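Local coordinates for DUF6836 domain-containing protein (Clostridium leptum, PDB 4PW1) that is of unknown function, an orphan protein with a nine-stranded antiparallel beta-sheet surrounded by alpha-helices, at residues 132-143 with 205-213. Numbering follows the deposited sequence. Where two conformers were deposited one is given.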
loop_
_atom_site.group_PDB
_atom_site.type_symbol
_atom_site.label_atom_id
_atom_site.label_comp_id
_atom_site.label_asym_id
_atom_site.label_seq_id
_atom_site.Cartn_x
_atom_site.Cartn_y
_atom_site.Cartn_z
ATOM N N LEU B 132 6.989 20.700 6.474
ATOM C CA LEU B 132 7.864 19.712 5.871
ATOM C C LEU B 132 8.493 20.233 4.604
ATOM O O LEU B 132 9.713 20.119 4.404
ATOM C CB LEU B 132 7.054 18.450 5.614
ATOM C CG LEU B 132 7.701 17.095 5.693
ATOM C CD1 LEU B 132 8.661 16.954 6.859
ATOM C CD2 LEU B 132 6.581 16.074 5.745
ATOM N N GLN B 133 7.688 20.874 3.765
ATOM C CA GLN B 133 8.201 21.490 2.544
ATOM C C GLN B 133 9.257 22.554 2.832
ATOM O O GLN B 133 10.273 22.617 2.155
ATOM C CB GLN B 133 7.042 22.095 1.737
ATOM C CG GLN B 133 7.384 22.700 0.376
ATOM C CD GLN B 133 7.845 21.653 -0.652
ATOM O OE1 GLN B 133 7.442 20.486 -0.611
ATOM N NE2 GLN B 133 8.704 22.073 -1.573
ATOM N N GLU B 134 8.979 23.391 3.824
ATOM C CA GLU B 134 9.882 24.452 4.241
ATOM C C GLU B 134 11.184 23.847 4.782
ATOM O O GLU B 134 12.260 24.293 4.445
ATOM C CB GLU B 134 9.208 25.370 5.300
ATOM C CG GLU B 134 8.163 26.339 4.742
ATOM C CD GLU B 134 7.205 26.919 5.798
ATOM O OE1 GLU B 134 7.334 26.624 7.010
ATOM O OE2 GLU B 134 6.301 27.686 5.407
ATOM N N ASP B 135 11.068 22.822 5.625
ATOM C CA ASP B 135 12.255 22.178 6.208
ATOM C C ASP B 135 13.111 21.578 5.072
ATOM O O ASP B 135 14.357 21.642 5.113
ATOM C CB ASP B 135 11.866 21.054 7.181
ATOM C CG ASP B 135 11.394 21.557 8.548
ATOM O OD1 ASP B 135 11.331 22.754 8.781
ATOM O OD2 ASP B 135 11.076 20.716 9.400
ATOM N N TRP B 136 12.433 20.986 4.088
ATOM C CA TRP B 136 13.089 20.330 2.976
ATOM C C TRP B 136 13.877 21.329 2.142
ATOM O O TRP B 136 15.003 21.043 1.714
ATOM C CB TRP B 136 12.086 19.571 2.093
ATOM C CG TRP B 136 12.727 18.759 0.985
ATOM C CD1 TRP B 136 13.655 17.771 1.144
ATOM C CD2 TRP B 136 12.465 18.818 -0.429
ATOM N NE1 TRP B 136 14.005 17.240 -0.054
ATOM C CE2 TRP B 136 13.302 17.866 -1.044
ATOM C CE3 TRP B 136 11.625 19.596 -1.230
ATOM C CZ2 TRP B 136 13.317 17.657 -2.414
ATOM C CZ3 TRP B 136 11.635 19.390 -2.600
ATOM C CH2 TRP B 136 12.479 18.427 -3.184
ATOM N N GLU B 137 13.260 22.472 1.866
ATOM C CA GLU B 137 13.911 23.507 1.073
ATOM C C GLU B 137 15.113 24.052 1.819
ATOM O O GLU B 137 16.140 24.315 1.206
ATOM C CB GLU B 137 12.926 24.611 0.677
ATOM C CG GLU B 137 11.992 24.113 -0.413
ATOM C CD GLU B 137 10.819 25.023 -0.678
ATOM O OE1 GLU B 137 10.946 26.253 -0.493
ATOM O OE2 GLU B 137 9.756 24.498 -1.063
ATOM N N LYS B 138 14.993 24.201 3.133
ATOM C CA LYS B 138 16.132 24.641 3.928
ATOM C C LYS B 138 17.258 23.587 3.823
ATOM O O LYS B 138 18.410 23.923 3.604
ATOM C CB LYS B 138 15.722 24.888 5.380
ATOM C CG LYS B 138 16.865 25.335 6.288
ATOM C CD LYS B 138 17.629 26.540 5.714
ATOM C CE LYS B 138 18.591 27.156 6.722
ATOM N NZ LYS B 138 19.568 26.151 7.227
ATOM N N PHE B 139 16.903 22.313 3.965
ATOM C CA PHE B 139 17.872 21.248 3.794
ATOM C C PHE B 139 18.545 21.306 2.421
ATOM O O PHE B 139 19.780 21.217 2.343
ATOM C CB PHE B 139 17.244 19.874 4.045
ATOM C CG PHE B 139 18.120 18.714 3.647
ATOM C CD1 PHE B 139 19.119 18.261 4.490
ATOM C CD2 PHE B 139 17.940 18.082 2.445
ATOM C CE1 PHE B 139 19.935 17.200 4.133
ATOM C CE2 PHE B 139 18.736 17.015 2.084
ATOM C CZ PHE B 139 19.744 16.570 2.928
ATOM N N LEU B 140 17.762 21.458 1.356
ATOM C CA LEU B 140 18.353 21.531 0.023
ATOM C C LEU B 140 19.336 22.694 -0.119
ATOM O O LEU B 140 20.361 22.556 -0.786
ATOM C CB LEU B 140 17.315 21.649 -1.078
ATOM C CG LEU B 140 16.324 20.510 -1.258
ATOM C CD1 LEU B 140 15.308 20.910 -2.331
ATOM C CD2 LEU B 140 17.003 19.192 -1.596
ATOM N N SER B 141 19.055 23.819 0.525
ATOM C CA SER B 141 19.976 24.958 0.462
ATOM C C SER B 141 21.206 24.757 1.352
ATOM O O SER B 141 22.225 25.386 1.119
ATOM C CB SER B 141 19.276 26.270 0.874
ATOM O OG SER B 141 19.139 26.309 2.296
ATOM N N ASP B 142 21.108 23.914 2.378
ATOM C CA ASP B 142 22.215 23.714 3.309
ATOM C C ASP B 142 22.215 22.289 3.855
ATOM O O ASP B 142 21.805 22.030 5.003
ATOM C CB ASP B 142 22.124 24.737 4.429
ATOM C CG ASP B 142 23.357 24.744 5.330
ATOM O OD1 ASP B 142 24.375 24.060 5.024
ATOM O OD2 ASP B 142 23.301 25.413 6.372
ATOM N N PRO B 143 22.667 21.338 3.034
ATOM C CA PRO B 143 22.450 19.943 3.408
ATOM C C PRO B 143 23.493 19.373 4.357
ATOM O O PRO B 143 23.324 18.251 4.816
ATOM C CB PRO B 143 22.476 19.213 2.063
ATOM C CG PRO B 143 23.312 20.059 1.185
ATOM C CD PRO B 143 23.142 21.478 1.652
ATOM N N TRP B 205 20.701 10.340 2.947
ATOM C CA TRP B 205 20.931 11.740 2.711
ATOM C C TRP B 205 20.800 12.097 1.245
ATOM O O TRP B 205 20.131 13.088 0.886
ATOM C CB TRP B 205 22.321 12.061 3.253
ATOM C CG TRP B 205 22.800 13.420 3.129
ATOM C CD1 TRP B 205 22.548 14.467 3.979
ATOM C CD2 TRP B 205 23.636 13.923 2.101
ATOM N NE1 TRP B 205 23.228 15.590 3.551
ATOM C CE2 TRP B 205 23.894 15.282 2.396
ATOM C CE3 TRP B 205 24.253 13.352 0.981
ATOM C CZ2 TRP B 205 24.750 16.055 1.609
ATOM C CZ3 TRP B 205 25.049 14.151 0.165
ATOM C CH2 TRP B 205 25.292 15.478 0.487
ATOM N N GLU B 206 21.446 11.305 0.389
ATOM C CA GLU B 206 21.449 11.575 -1.033
ATOM C C GLU B 206 20.028 11.492 -1.651
ATOM O O GLU B 206 19.683 12.276 -2.537
ATOM C CB GLU B 206 22.376 10.623 -1.783
ATOM C CG GLU B 206 22.535 10.957 -3.259
ATOM C CD GLU B 206 23.275 9.880 -4.012
ATOM O OE1 GLU B 206 22.661 8.807 -4.104
ATOM O OE2 GLU B 206 24.455 10.072 -4.479
ATOM N N LEU B 207 19.224 10.544 -1.208
ATOM C CA LEU B 207 17.868 10.484 -1.713
ATOM C C LEU B 207 17.075 11.732 -1.396
ATOM O O LEU B 207 16.406 12.300 -2.294
ATOM C CB LEU B 207 17.126 9.322 -1.123
ATOM C CG LEU B 207 17.487 8.017 -1.788
ATOM C CD1 LEU B 207 16.980 6.894 -0.898
ATOM C CD2 LEU B 207 16.929 7.962 -3.197
ATOM N N VAL B 208 17.180 12.212 -0.164
ATOM C CA VAL B 208 16.441 13.411 0.188
ATOM C C VAL B 208 16.979 14.618 -0.598
ATOM O O VAL B 208 16.234 15.540 -0.981
ATOM C CB VAL B 208 16.465 13.661 1.703
ATOM C CG1 VAL B 208 15.761 14.963 2.058
ATOM C CG2 VAL B 208 15.787 12.534 2.405
ATOM N N LEU B 209 18.282 14.622 -0.856
ATOM C CA LEU B 209 18.888 15.763 -1.513
ATOM C C LEU B 209 18.552 15.806 -2.983
ATOM O O LEU B 209 18.360 16.883 -3.541
ATOM C CB LEU B 209 20.410 15.678 -1.368
ATOM C CG LEU B 209 21.244 16.766 -1.989
ATOM C CD1 LEU B 209 20.972 18.098 -1.330
ATOM C CD2 LEU B 209 22.727 16.411 -1.869
ATOM N N LYS B 210 18.506 14.644 -3.627
ATOM C CA LYS B 210 18.473 14.621 -5.093
ATOM C C LYS B 210 17.151 14.189 -5.673
ATOM O O LYS B 210 16.946 14.306 -6.866
ATOM C CB LYS B 210 19.575 13.717 -5.629
ATOM C CG LYS B 210 20.951 14.258 -5.224
ATOM C CD LYS B 210 22.113 13.638 -5.962
ATOM C CE LYS B 210 23.368 14.451 -5.645
ATOM N NZ LYS B 210 24.626 13.843 -6.128
ATOM N N SER B 211 16.249 13.671 -4.863
ATOM C CA SER B 211 14.990 13.227 -5.428
ATOM C C SER B 211 13.941 14.318 -5.266
ATOM O O SER B 211 13.986 15.144 -4.349
ATOM C CB SER B 211 14.514 11.944 -4.738
ATOM O OG SER B 211 13.172 11.618 -5.152
ATOM N N GLU B 212 12.949 14.251 -6.140
ATOM C CA GLU B 212 11.680 14.886 -5.921
ATOM C C GLU B 212 11.077 14.418 -4.580
ATOM O O GLU B 212 11.157 13.241 -4.209
ATOM C CB GLU B 212 10.754 14.471 -7.081
ATOM C CG GLU B 212 9.322 14.951 -6.988
ATOM C CD GLU B 212 8.457 14.497 -8.178
ATOM O OE1 GLU B 212 8.668 13.375 -8.717
ATOM O OE2 GLU B 212 7.548 15.272 -8.570
ATOM N N PHE B 213 10.438 15.343 -3.878
ATOM C CA PHE B 213 9.736 15.043 -2.631
ATOM C C PHE B 213 8.233 14.880 -2.960
ATOM O O PHE B 213 7.597 15.825 -3.385
ATOM C CB PHE B 213 9.971 16.210 -1.706
ATOM C CG PHE B 213 9.112 16.250 -0.485
ATOM C CD1 PHE B 213 8.614 15.116 0.105
ATOM C CD2 PHE B 213 8.834 17.469 0.092
ATOM C CE1 PHE B 213 7.813 15.197 1.232
ATOM C CE2 PHE B 213 8.038 17.562 1.222
ATOM C CZ PHE B 213 7.536 16.421 1.801
#
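The indole of Trp136 lies between Phe213 and Leu140. On one face sits Phe213 CB, 3.5 Å from the centroid of the six-membered ring and almost on its normal, a CH-pi contact; Leu140 CD1 lies toward the rim on the opposite face. The edge of the Phe213 ring, through CD2, points at that first face near CE3 of Trp136, an edge-to-face pair with the five-membered ring. At the indole edge, near the ring plane, NE1 gives a hydrogen bond to Val208 O (3.0 Å), CZ2 abuts Ser211 O, and Gln133 NE2 is held by its bond to Glu137 OE2. Gln133 OE1 rests 3.4 Å from Phe213 CD2, amide and ring nearly parallel. With CG anti to the backbone N (chi1 -175°), Trp136 reaches across to the end of helix 198-210.

One turn on, Phe139 points its edge at the face of Trp205, an offset edge-to-face pair with planes 83° apart. Pro143 CB lies over a face of Phe139, and Val208 CG1 wedges between the two aromatics of helix 122-141, 3.6 Å from both Trp136 NE1 and Phe139 CE2. Trp205 NE1 bonds almost straight to Pro143 O (2.9 Å), in the indole plane but above the carbonyl plane, tying the turn after one helix to the side of the other.

Phe174 and Phe178 of helix 173-190 extend the aromatic cluster. Two helix segments crossing nearly perpendicularly (-103°, axes 9.9 Å apart) thus interlock through aromatics, part of the helical surround of this protein's antiparallel sheet, just before strand 214-218, outermost in this chain's sheet.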